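PDB 2Y1V: CELL WALL surface anchor family protein from Streptococcus pneumoniae, which forms the backbone shaft of the pneumococcal pilus as its major pilin, RrgB, a multidomain subunit that is polymerised into fibres on the cell surface. Local coordinates for residues Gly315-Thr320 with Asn365-Asn370; Gly555-Thr560 with Lys596-Pro601; Met21-Asn26 with Pro42-Glu47; Asp64-Thr69 with Thr103-Ala108. All blocks are in the same frame, centred on the assembly; numbering follows the deposited sequence.

Contact 1: residues Gly315-Thr320 with Asn365-Asn370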
loop_
_atom_site.group_PDB
_atom_site.type_symbol
_atom_site.label_atom_id
_atom_site.label_comp_id
_atom_site.label_asym_id
_atom_site.label_seq_id
_atom_site.Cartn_x
_atom_site.Cartn_y
_atom_site.Cartn_z
ATOM N N GLY A 315 -1.636 -23.358 6.041
ATOM C CA GLY A 315 -0.947 -22.728 4.920
ATOM C C GLY A 315 -1.905 -22.425 3.785
ATOM O O GLY A 315 -1.504 -22.383 2.618
ATOM N N ASP A 316 -3.171 -22.221 4.147
ATOM C CA ASP A 316 -4.274 -22.000 3.210
ATOM C C ASP A 316 -4.739 -20.543 3.299
ATOM O O ASP A 316 -4.833 -19.978 4.393
ATOM C CB ASP A 316 -5.452 -22.909 3.564
ATOM C CG ASP A 316 -5.233 -24.366 3.155
ATOM O OD1 ASP A 316 -4.644 -24.631 2.079
ATOM O OD2 ASP A 316 -5.682 -25.264 3.902
ATOM N N LEU A 317 -5.035 -19.951 2.143
ATOM C CA LEU A 317 -5.470 -18.560 2.030
ATOM C C LEU A 317 -6.504 -18.468 0.918
ATOM O O LEU A 317 -6.252 -18.908 -0.206
ATOM C CB LEU A 317 -4.282 -17.679 1.658
ATOM C CG LEU A 317 -4.285 -16.184 1.951
ATOM C CD1 LEU A 317 -3.015 -15.598 1.382
ATOM C CD2 LEU A 317 -5.499 -15.482 1.392
ATOM N N THR A 318 -7.649 -17.875 1.232
ATOM C CA THR A 318 -8.790 -17.858 0.347
ATOM C C THR A 318 -9.194 -16.452 -0.034
ATOM O O THR A 318 -9.323 -15.584 0.832
ATOM C CB THR A 318 -10.011 -18.555 1.007
ATOM O OG1 THR A 318 -9.717 -19.941 1.201
ATOM C CG2 THR A 318 -11.249 -18.431 0.128
ATOM N N LEU A 319 -9.401 -16.242 -1.331
ATOM C CA LEU A 319 -9.931 -14.984 -1.862
ATOM C C LEU A 319 -11.381 -15.180 -2.163
ATOM O O LEU A 319 -11.769 -16.222 -2.672
ATOM C CB LEU A 319 -9.247 -14.601 -3.177
ATOM C CG LEU A 319 -9.920 -13.506 -4.018
ATOM C CD1 LEU A 319 -9.668 -12.190 -3.381
ATOM C CD2 LEU A 319 -9.355 -13.519 -5.442
ATOM N N THR A 320 -12.176 -14.158 -1.888
ATOM C CA THR A 320 -13.598 -14.217 -2.143
ATOM C C THR A 320 -14.046 -12.897 -2.732
ATOM O O THR A 320 -13.806 -11.855 -2.144
ATOM C CB THR A 320 -14.368 -14.493 -0.851
ATOM O OG1 THR A 320 -13.761 -15.604 -0.179
ATOM C CG2 THR A 320 -15.833 -14.804 -1.150
ATOM N N ASN A 365 -3.056 -23.158 -1.437
ATOM C CA ASN A 365 -2.470 -23.932 -0.355
ATOM C C ASN A 365 -0.971 -23.872 -0.451
ATOM O O ASN A 365 -0.446 -23.371 -1.434
ATOM C CB ASN A 365 -2.888 -25.389 -0.504
ATOM C CG ASN A 365 -4.282 -25.527 -1.055
ATOM O OD1 ASN A 365 -5.256 -25.184 -0.382
ATOM N ND2 ASN A 365 -4.388 -26.001 -2.298
ATOM N N GLY A 366 -0.298 -24.426 0.560
ATOM C CA GLY A 366 1.164 -24.561 0.572
ATOM C C GLY A 366 1.887 -23.235 0.755
ATOM O O GLY A 366 2.994 -23.045 0.245
ATOM N N LEU A 367 1.254 -22.313 1.480
ATOM C CA LEU A 367 1.852 -20.998 1.730
ATOM C C LEU A 367 2.496 -20.983 3.100
ATOM O O LEU A 367 2.204 -21.822 3.937
ATOM C CB LEU A 367 0.804 -19.890 1.595
ATOM C CG LEU A 367 0.202 -19.808 0.195
ATOM C CD1 LEU A 367 -0.810 -18.723 0.105
ATOM C CD2 LEU A 367 1.299 -19.581 -0.824
ATOM N N ASP A 368 3.393 -20.038 3.329
ATOM C CA ASP A 368 4.074 -19.959 4.612
ATOM C C ASP A 368 3.142 -19.258 5.587
ATOM O O ASP A 368 2.673 -18.158 5.322
ATOM C CB ASP A 368 5.391 -19.201 4.454
ATOM C CG ASP A 368 6.072 -18.905 5.791
ATOM O OD1 ASP A 368 5.371 -18.757 6.814
ATOM O OD2 ASP A 368 7.318 -18.808 5.811
ATOM N N LYS A 369 2.869 -19.906 6.712
ATOM C CA LYS A 369 1.901 -19.393 7.684
ATOM C C LYS A 369 2.414 -18.183 8.470
ATOM O O LYS A 369 1.678 -17.594 9.248
ATOM C CB LYS A 369 1.471 -20.505 8.652
ATOM C CG LYS A 369 2.438 -20.696 9.804
ATOM C CD LYS A 369 2.051 -21.822 10.725
ATOM C CE LYS A 369 3.232 -22.244 11.593
ATOM N NZ LYS A 369 2.937 -23.500 12.351
ATOM N N ASN A 370 3.675 -17.822 8.271
ATOM C CA ASN A 370 4.273 -16.674 8.972
ATOM C C ASN A 370 4.436 -15.478 8.056
ATOM O O ASN A 370 4.897 -14.422 8.482
ATOM C CB ASN A 370 5.638 -17.047 9.560
ATOM C CG ASN A 370 5.530 -17.986 10.757
ATOM O OD1 ASN A 370 4.999 -17.619 11.800
ATOM N ND2 ASN A 370 6.047 -19.199 10.609
#
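Just beyond the paired strands 317-325 and 361-364, G315 and L367 still meet through their backbones: L367 N donates to G315 O over 3.0 Å, with 164° at the hydrogen. The donor lies in the carbonyl plane and uses a lone pair of the oxygen. This is the frayed edge of a mixed four-stranded sheet in a Cna-B-like domain, where the loop after strand 361-364 folds back over the start of the neighbouring strand; L317 with V364 and L319 with V362 carry the regular ladder further along. Two glycines shape the crossing. G315 and G366 are both at positive phi, and G315, which has no side chain, lies with its CA 4.6 Å from L367 CA. The same G315 O also receives a CA-H...O contact from N365, which leaves this oxygen gripped by one straight bond and one softer approach. Among the side chains, L367 points at the opposite segment, its CB resting 3.5 Å from G315 O. L317 swings its CG anti to the backbone N (chi1 -158°), which carries the branch under the loop to join Y373 and I396 in the hydrophobic interior. Y373 also touches L367 and, through its OH, takes the N-H of D368. The two leucines meet obliquely, with L367 CD1 3.9 Å from L317 CB and 4.0 Å from L317 CD1.

Contact 2: residues Gly555-Thr560 with Lys596-Pro601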
loop_
_atom_site.group_PDB
_atom_site.type_symbol
_atom_site.label_atom_id
_atom_site.label_comp_id
_atom_site.label_asym_id
_atom_site.label_seq_id
_atom_site.Cartn_x
_atom_site.Cartn_y
_atom_site.Cartn_z
ATOM N N GLY A 555 31.020 -24.903 36.329
ATOM C CA GLY A 555 32.199 -25.767 36.202
ATOM C C GLY A 555 33.304 -25.193 35.335
ATOM O O GLY A 555 34.435 -25.677 35.373
ATOM N N TYR A 556 32.985 -24.160 34.560
ATOM C CA TYR A 556 33.914 -23.604 33.578
ATOM C C TYR A 556 34.522 -22.274 34.026
ATOM O O TYR A 556 34.104 -21.678 35.028
ATOM C CB TYR A 556 33.233 -23.480 32.193
ATOM C CG TYR A 556 33.002 -24.823 31.533
ATOM C CD1 TYR A 556 31.997 -25.684 31.977
ATOM C CD2 TYR A 556 33.821 -25.258 30.498
ATOM C CE1 TYR A 556 31.809 -26.926 31.386
ATOM C CE2 TYR A 556 33.645 -26.509 29.911
ATOM C CZ TYR A 556 32.641 -27.338 30.360
ATOM O OH TYR A 556 32.462 -28.573 29.765
ATOM N N ALA A 557 35.534 -21.826 33.290
ATOM C CA ALA A 557 36.175 -20.549 33.567
ATOM C C ALA A 557 35.485 -19.461 32.781
ATOM O O ALA A 557 34.737 -19.741 31.856
ATOM C CB ALA A 557 37.640 -20.603 33.201
ATOM N N LEU A 558 35.737 -18.217 33.162
ATOM C CA LEU A 558 35.196 -17.057 32.465
ATOM C C LEU A 558 36.128 -16.716 31.311
ATOM O O LEU A 558 37.339 -16.647 31.496
ATOM C CB LEU A 558 35.104 -15.865 33.431
ATOM C CG LEU A 558 34.270 -14.640 33.044
ATOM C CD1 LEU A 558 32.790 -14.975 33.136
ATOM C CD2 LEU A 558 34.599 -13.415 33.935
ATOM N N LEU A 559 35.581 -16.525 30.118
ATOM C CA LEU A 559 36.397 -16.059 29.003
ATOM C C LEU A 559 37.003 -14.700 29.348
ATOM O O LEU A 559 36.313 -13.805 29.841
ATOM C CB LEU A 559 35.586 -15.971 27.703
ATOM C CG LEU A 559 35.093 -17.310 27.141
ATOM C CD1 LEU A 559 34.288 -17.111 25.856
ATOM C CD2 LEU A 559 36.267 -18.275 26.917
ATOM N N THR A 560 38.299 -14.568 29.089
ATOM C CA THR A 560 39.037 -13.338 29.341
ATOM C C THR A 560 39.237 -12.586 28.041
ATOM O O THR A 560 40.264 -11.952 27.839
ATOM C CB THR A 560 40.439 -13.642 29.887
ATOM O OG1 THR A 560 41.219 -14.247 28.848
ATOM C CG2 THR A 560 40.374 -14.582 31.087
ATOM N N LYS A 596 36.263 -22.611 28.253
ATOM C CA LYS A 596 37.414 -23.348 28.763
ATOM C C LYS A 596 37.204 -23.759 30.204
ATOM O O LYS A 596 36.435 -23.142 30.935
ATOM C CB LYS A 596 38.726 -22.560 28.617
ATOM C CG LYS A 596 39.332 -22.588 27.196
ATOM C CD LYS A 596 40.730 -21.936 27.151
ATOM C CE LYS A 596 41.393 -22.050 25.770
ATOM N NZ LYS A 596 40.669 -21.303 24.687
ATOM N N LYS A 597 37.894 -24.820 30.591
ATOM C CA LYS A 597 37.706 -25.453 31.875
ATOM C C LYS A 597 39.067 -25.905 32.367
ATOM O O LYS A 597 39.711 -26.757 31.765
ATOM C CB LYS A 597 36.781 -26.654 31.710
ATOM C CG LYS A 597 36.532 -27.463 32.964
ATOM C CD LYS A 597 35.603 -28.623 32.653
ATOM C CE LYS A 597 35.305 -29.441 33.877
ATOM N NZ LYS A 597 34.203 -30.398 33.601
ATOM N N ILE A 598 39.506 -25.304 33.461
ATOM C CA ILE A 598 40.788 -25.624 34.048
ATOM C C ILE A 598 40.691 -26.941 34.803
ATOM O O ILE A 598 39.725 -27.179 35.515
ATOM C CB ILE A 598 41.245 -24.473 34.982
ATOM C CG1 ILE A 598 41.452 -23.196 34.165
ATOM C CG2 ILE A 598 42.530 -24.838 35.737
ATOM C CD1 ILE A 598 41.522 -21.927 35.004
ATOM N N THR A 599 41.688 -27.800 34.635
ATOM C CA THR A 599 41.737 -29.054 35.367
ATOM C C THR A 599 43.079 -29.168 36.073
ATOM O O THR A 599 44.093 -28.687 35.564
ATOM C CB THR A 599 41.533 -30.297 34.459
ATOM O OG1 THR A 599 42.701 -30.525 33.658
ATOM C CG2 THR A 599 40.308 -30.141 33.558
ATOM N N ILE A 600 43.077 -29.798 37.244
ATOM C CA ILE A 600 44.310 -30.024 37.991
ATOM C C ILE A 600 44.767 -31.458 37.787
ATOM O O ILE A 600 44.041 -32.397 38.126
ATOM C CB ILE A 600 44.134 -29.727 39.492
ATOM C CG1 ILE A 600 43.573 -28.313 39.677
ATOM C CG2 ILE A 600 45.458 -29.888 40.222
ATOM C CD1 ILE A 600 43.082 -28.010 41.064
ATOM N N PRO A 601 45.977 -31.625 37.223
ATOM C CA PRO A 601 46.569 -32.885 36.773
ATOM C C PRO A 601 47.109 -33.773 37.881
ATOM O O PRO A 601 46.858 -33.532 39.063
ATOM C CB PRO A 601 47.748 -32.431 35.900
ATOM C CG PRO A 601 47.571 -30.970 35.705
ATOM C CD PRO A 601 46.847 -30.485 36.908
#
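G555 opens the approach of the loop between strands 543-549 and 563-567 to the C-terminal tail of the pilin, which leaves strand 591-594 in extended form. The contact lies at the surface of the last domain, which has a prealbumin-like fold, and joins the tail to the loop through one backbone bond and one aromatic ring. The carbonyl oxygen of G555 lies against the aliphatic part of K597, 3.7 Å from its CG. Next comes Y556, whose ring meets both lysines. With CG anti to its own carbonyl carbon, chi1 of -71° places the ring beside the tail, so that K597 passes obliquely over one face while K596 O sits at the edge near the ring plane, 3.4 Å from Y556 CD2. K597 runs fully extended beyond CG, and its CD makes a CH-pi contact, 4.1 Å from the Y556 ring centroid and 19° off the normal. The far end of the tyrosine has its partner elsewhere, its OH being hydrogen-bonded to N427, so its hydroxyl end is tied to that residue. A557 then supplies the polar link: its N-H points almost straight at K596 O, with 170° at the hydrogen and the donor slightly tilted from the carbonyl plane. A557 CB faces the tail as well, lying 3.6 Å from K596 O and, more loosely, 4.5 Å from I598 CD1.

Contact 3: residues Met21-Asn26 with Pro42-Glu47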
loop_
_atom_site.group_PDB
_atom_site.type_symbol
_atom_site.label_atom_id
_atom_site.label_comp_id
_atom_site.label_asym_id
_atom_site.label_seq_id
_atom_site.Cartn_x
_atom_site.Cartn_y
_atom_site.Cartn_z
HETATM N N MSE A 21 -7.535 22.226 -29.326
HETATM C CA MSE A 21 -8.949 22.272 -29.617
HETATM C C MSE A 21 -9.240 23.446 -30.524
HETATM O O MSE A 21 -10.042 23.331 -31.443
HETATM C CB MSE A 21 -9.752 22.353 -28.329
HETATM C CG MSE A 21 -9.608 21.094 -27.523
HETATM SE SE MSE A 21 -10.679 21.095 -25.921
HETATM C CE MSE A 21 -9.767 22.506 -24.908
ATOM N N ASP A 22 -8.581 24.572 -30.267
ATOM C CA ASP A 22 -8.696 25.724 -31.144
ATOM C C ASP A 22 -8.507 25.299 -32.601
ATOM O O ASP A 22 -9.256 25.728 -33.468
ATOM C CB ASP A 22 -7.709 26.826 -30.740
ATOM C CG ASP A 22 -8.100 27.509 -29.435
ATOM O OD1 ASP A 22 -9.308 27.553 -29.136
ATOM O OD2 ASP A 22 -7.215 28.011 -28.705
ATOM N N LYS A 23 -7.529 24.438 -32.864
ATOM C CA LYS A 23 -7.279 23.947 -34.228
ATOM C C LYS A 23 -8.448 23.128 -34.760
ATOM O O LYS A 23 -8.714 23.122 -35.967
ATOM C CB LYS A 23 -5.998 23.104 -34.296
ATOM C CG LYS A 23 -5.692 22.536 -35.695
ATOM C CD LYS A 23 -4.577 21.500 -35.658
ATOM C CE LYS A 23 -4.020 21.225 -37.049
ATOM N NZ LYS A 23 -3.116 22.316 -37.548
ATOM N N ILE A 24 -9.129 22.408 -33.873
ATOM C CA ILE A 24 -10.312 21.674 -34.286
ATOM C C ILE A 24 -11.352 22.677 -34.750
ATOM O O ILE A 24 -11.959 22.513 -35.812
ATOM C CB ILE A 24 -10.902 20.824 -33.150
ATOM C CG1 ILE A 24 -9.994 19.635 -32.843
ATOM C CG2 ILE A 24 -12.274 20.320 -33.541
ATOM C CD1 ILE A 24 -10.476 18.787 -31.703
ATOM N N ALA A 25 -11.547 23.721 -33.951
ATOM C CA ALA A 25 -12.493 24.770 -34.299
ATOM C C ALA A 25 -12.087 25.446 -35.610
ATOM O O ALA A 25 -12.947 25.771 -36.425
ATOM C CB ALA A 25 -12.605 25.790 -33.175
ATOM N N ASN A 26 -10.782 25.639 -35.807
ATOM C CA ASN A 26 -10.262 26.269 -37.026
ATOM C C ASN A 26 -10.114 25.266 -38.174
ATOM O O ASN A 26 -9.106 25.243 -38.880
ATOM C CB ASN A 26 -8.920 26.981 -36.773
ATOM C CG ASN A 26 -8.946 27.887 -35.549
ATOM O OD1 ASN A 26 -10.007 28.294 -35.077
ATOM N ND2 ASN A 26 -7.771 28.202 -35.029
ATOM N N PRO A 42 -11.064 16.607 -38.807
ATOM C CA PRO A 42 -9.669 17.012 -38.801
ATOM C C PRO A 42 -8.782 15.834 -38.410
ATOM O O PRO A 42 -9.247 14.919 -37.736
ATOM C CB PRO A 42 -9.640 18.096 -37.721
ATOM C CG PRO A 42 -10.992 18.717 -37.809
ATOM C CD PRO A 42 -11.913 17.552 -38.058
ATOM N N ALA A 43 -7.524 15.844 -38.837
ATOM C CA ALA A 43 -6.617 14.742 -38.517
ATOM C C ALA A 43 -6.293 14.757 -37.028
ATOM O O ALA A 43 -5.747 13.808 -36.479
ATOM C CB ALA A 43 -5.332 14.845 -39.344
ATOM N N ASN A 44 -6.666 15.849 -36.385
ATOM C CA ASN A 44 -6.299 16.121 -35.008
ATOM C C ASN A 44 -7.361 15.674 -33.994
ATOM O O ASN A 44 -7.101 15.624 -32.790
ATOM C CB ASN A 44 -6.048 17.628 -34.875
ATOM C CG ASN A 44 -6.155 18.113 -33.448
ATOM O OD1 ASN A 44 -5.700 17.441 -32.518
ATOM N ND2 ASN A 44 -6.753 19.288 -33.263
ATOM N N ALA A 45 -8.558 15.362 -34.477
ATOM C CA ALA A 45 -9.664 15.081 -33.581
ATOM C C ALA A 45 -10.165 13.668 -33.749
ATOM O O ALA A 45 -10.053 13.092 -34.819
ATOM C CB ALA A 45 -10.786 16.068 -33.808
ATOM N N LYS A 46 -10.719 13.114 -32.678
ATOM C CA LYS A 46 -11.277 11.771 -32.713
ATOM C C LYS A 46 -12.629 11.754 -32.000
ATOM O O LYS A 46 -12.829 12.468 -31.021
ATOM C CB LYS A 46 -10.308 10.784 -32.061
ATOM C CG LYS A 46 -10.624 9.325 -32.335
ATOM C CD LYS A 46 -9.721 8.407 -31.518
ATOM C CE LYS A 46 -10.424 7.090 -31.192
ATOM N NZ LYS A 46 -11.743 7.316 -30.508
ATOM N N GLU A 47 -13.561 10.957 -32.497
ATOM C CA GLU A 47 -14.864 10.878 -31.866
ATOM C C GLU A 47 -14.949 9.726 -30.864
ATOM O O GLU A 47 -14.694 8.570 -31.200
ATOM C CB GLU A 47 -15.976 10.761 -32.906
ATOM C CG GLU A 47 -17.369 10.757 -32.284
ATOM C CD GLU A 47 -18.457 10.819 -33.323
ATOM O OE1 GLU A 47 -18.111 10.846 -34.523
ATOM O OE2 GLU A 47 -19.650 10.843 -32.942
#
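I24 of helix 22-28 packs against N44 and A45 in a buried, largely apolar helix-to-strand contact, with one amide packed against aliphatic carbon, where the short N-terminal helix lies beside strand 45-47 at the edge of a mixed sheet. The strand is entered through a type I turn from P42 to A45, which presents N44 and A45 to the helix. I24 has CG1 anti to its carbonyl carbon (chi1 -71°), and its chain continues extended, so that CD1 reaches A45 CB at 3.5 Å. N44 crosses I24 at about a right angle, with its amide nitrogen ND2 3.3 Å from I24 CG1. The aliphatic chain of K23 crosses N44 obliquely, its CD 3.9 Å from N44 ND2. Behind I24 stand L14 and A16 of strand 8-16 and K155 of strand 149-167, so I24 is one of the residues by which the helix packs on the sheet. P42 lies near I24 O and also touches E27 and L28 further along the helix. ND2 of N44 donates to D20 O, outside the two segments and just before the helix. The amide thus serves two purposes, lying against aliphatic carbon across the contact while its N-H tethers the turn to the chain preceding the helix.

Contact 4: residues Asp64-Thr69 with Thr103-Ala108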
loop_
_atom_site.group_PDB
_atom_site.type_symbol
_atom_site.label_atom_id
_atom_site.label_comp_id
_atom_site.label_asym_id
_atom_site.label_seq_id
_atom_site.Cartn_x
_atom_site.Cartn_y
_atom_site.Cartn_z
ATOM N N ASP A 64 -36.709 18.081 -19.519
ATOM C CA ASP A 64 -37.063 16.798 -20.073
ATOM C C ASP A 64 -37.280 17.027 -21.558
ATOM O O ASP A 64 -37.041 18.137 -22.052
ATOM C CB ASP A 64 -38.319 16.212 -19.398
ATOM C CG ASP A 64 -39.611 16.922 -19.805
ATOM O OD1 ASP A 64 -39.678 17.573 -20.876
ATOM O OD2 ASP A 64 -40.590 16.814 -19.043
ATOM N N GLU A 65 -37.782 16.019 -22.268
ATOM C CA GLU A 65 -37.820 16.120 -23.725
ATOM C C GLU A 65 -38.978 16.942 -24.305
ATOM O O GLU A 65 -39.022 17.203 -25.499
ATOM C CB GLU A 65 -37.708 14.742 -24.378
ATOM C CG GLU A 65 -38.810 13.779 -24.015
ATOM C CD GLU A 65 -38.532 12.382 -24.531
ATOM O OE1 GLU A 65 -37.776 11.629 -23.871
ATOM O OE2 GLU A 65 -39.081 12.037 -25.600
ATOM N N ASN A 66 -39.893 17.373 -23.456
ATOM C CA ASN A 66 -40.944 18.274 -23.891
ATOM C C ASN A 66 -40.589 19.706 -23.476
ATOM O O ASN A 66 -41.353 20.657 -23.691
ATOM C CB ASN A 66 -42.285 17.818 -23.324
ATOM C CG ASN A 66 -42.638 16.399 -23.760
ATOM O OD1 ASN A 66 -42.782 15.485 -22.935
ATOM N ND2 ASN A 66 -42.733 16.200 -25.072
ATOM N N GLY A 67 -39.403 19.844 -22.894
ATOM C CA GLY A 67 -38.871 21.147 -22.509
ATOM C C GLY A 67 -39.281 21.533 -21.109
ATOM O O GLY A 67 -38.997 22.634 -20.670
ATOM N N GLN A 68 -39.966 20.627 -20.417
ATOM C CA GLN A 68 -40.426 20.880 -19.058
ATOM C C GLN A 68 -39.235 20.925 -18.101
ATOM O O GLN A 68 -38.358 20.064 -18.159
ATOM C CB GLN A 68 -41.438 19.799 -18.645
ATOM C CG GLN A 68 -42.810 19.952 -19.349
ATOM C CD GLN A 68 -43.542 18.616 -19.645
ATOM O OE1 GLN A 68 -42.928 17.546 -19.778
ATOM N NE2 GLN A 68 -44.862 18.695 -19.773
ATOM N N THR A 69 -39.184 21.947 -17.247
ATOM C CA THR A 69 -38.116 22.054 -16.260
ATOM C C THR A 69 -38.320 21.089 -15.110
ATOM O O THR A 69 -39.454 20.802 -14.706
ATOM C CB THR A 69 -37.897 23.494 -15.717
ATOM O OG1 THR A 69 -39.135 24.050 -15.266
ATOM C CG2 THR A 69 -37.301 24.376 -16.783
ATOM N N THR A 103 -35.541 15.723 -30.825
ATOM C CA THR A 103 -35.781 17.115 -30.425
ATOM C C THR A 103 -37.192 17.598 -30.773
ATOM O O THR A 103 -37.579 18.749 -30.479
ATOM C CB THR A 103 -34.734 18.043 -31.060
ATOM O OG1 THR A 103 -34.576 17.697 -32.444
ATOM C CG2 THR A 103 -33.397 17.866 -30.380
ATOM N N ALA A 104 -37.953 16.685 -31.361
ATOM C CA ALA A 104 -39.243 16.959 -31.983
ATOM C C ALA A 104 -40.269 17.670 -31.119
ATOM O O ALA A 104 -41.111 18.402 -31.649
ATOM C CB ALA A 104 -39.854 15.633 -32.547
ATOM N N ASN A 105 -40.232 17.441 -29.809
ATOM C CA ASN A 105 -41.207 18.067 -28.914
ATOM C C ASN A 105 -40.716 19.322 -28.186
ATOM O O ASN A 105 -41.472 19.931 -27.437
ATOM C CB ASN A 105 -41.765 17.065 -27.895
ATOM C CG ASN A 105 -42.345 15.814 -28.543
ATOM O OD1 ASN A 105 -42.020 14.709 -28.135
ATOM N ND2 ASN A 105 -43.197 15.985 -29.557
ATOM N N LEU A 106 -39.463 19.709 -28.391
ATOM C CA LEU A 106 -38.952 20.937 -27.781
ATOM C C LEU A 106 -39.510 22.190 -28.446
ATOM O O LEU A 106 -39.375 22.351 -29.653
ATOM C CB LEU A 106 -37.433 20.987 -27.851
ATOM C CG LEU A 106 -36.640 19.974 -27.039
ATOM C CD1 LEU A 106 -35.169 20.298 -27.158
ATOM C CD2 LEU A 106 -37.076 20.001 -25.581
ATOM N N PRO A 107 -40.154 23.074 -27.655
ATOM C CA PRO A 107 -40.585 24.413 -28.088
ATOM C C PRO A 107 -39.444 25.244 -28.648
ATOM O O PRO A 107 -38.310 25.119 -28.179
ATOM C CB PRO A 107 -41.068 25.068 -26.786
ATOM C CG PRO A 107 -41.539 23.927 -25.953
ATOM C CD PRO A 107 -40.719 22.712 -26.341
ATOM N N ALA A 108 -39.749 26.093 -29.629
ATOM C CA ALA A 108 -38.778 27.062 -30.119
ATOM C C ALA A 108 -38.193 27.734 -28.892
ATOM O O ALA A 108 -38.932 28.119 -27.990
ATOM C CB ALA A 108 -39.440 28.093 -31.027
HETATM O O HOH W 1 -38.126 16.061 -27.777
#
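Two type I turns, D64 to G67 and T103 to L106, come together with N66 and N105 nearest, their CA atoms 5.0 Å apart. Each turn lies in a loop that follows a short strand, and together they exemplify turn-against-turn packing at one end of the N-terminal part of the pilin. In the first, D64 OD1 accepts from N66 N in an Asx turn and also from Q68 N, the two donors reaching it from opposite faces of the carboxylate plane. Across the contact, L106 carries the apolar share. Its CG lies anti to its carbonyl carbon (chi1 -67°), and CD2 slides beneath the first turn, 3.4 Å from E65 O and 3.6 Å from G67 N; L106 also touches W55, I63 and M90. G67, at positive phi, turns the chain beside L106, and P107 CD lies 3.4 Å from N66 O. On the outer side, the asparagines run alongside each other and point the same way, their amide planes 39° apart, with N66 ND2 packed 3.1 Å from N105 CB. A water completes the join, donating to E65 O at 2.7 Å and accepting from N105 N at 3.2 Å.

Overall arrangement
Along the chain the four contacts follow one another in series, contact 3 first, then 4, 1 and 2, each closing before the next opens. Contacts 3 and 4 are neighbours in the N-terminal part, with centres 31 Å apart; strand 8-16 pairs with both strand 45-47 of contact 3 and strand 99-102, which leads into contact 4. Contact 1 belongs to a separate four-stranded sheet nearer the middle, its centre 54 Å from that of contact 3 and 52 Å from that of contact 2. Contact 2, at the C-terminal tail, has its centre about 106 Å from that of contact 4, across the centre of the chain. This spread reflects an elongated, multidomain subunit, consistent with a pilus shaft.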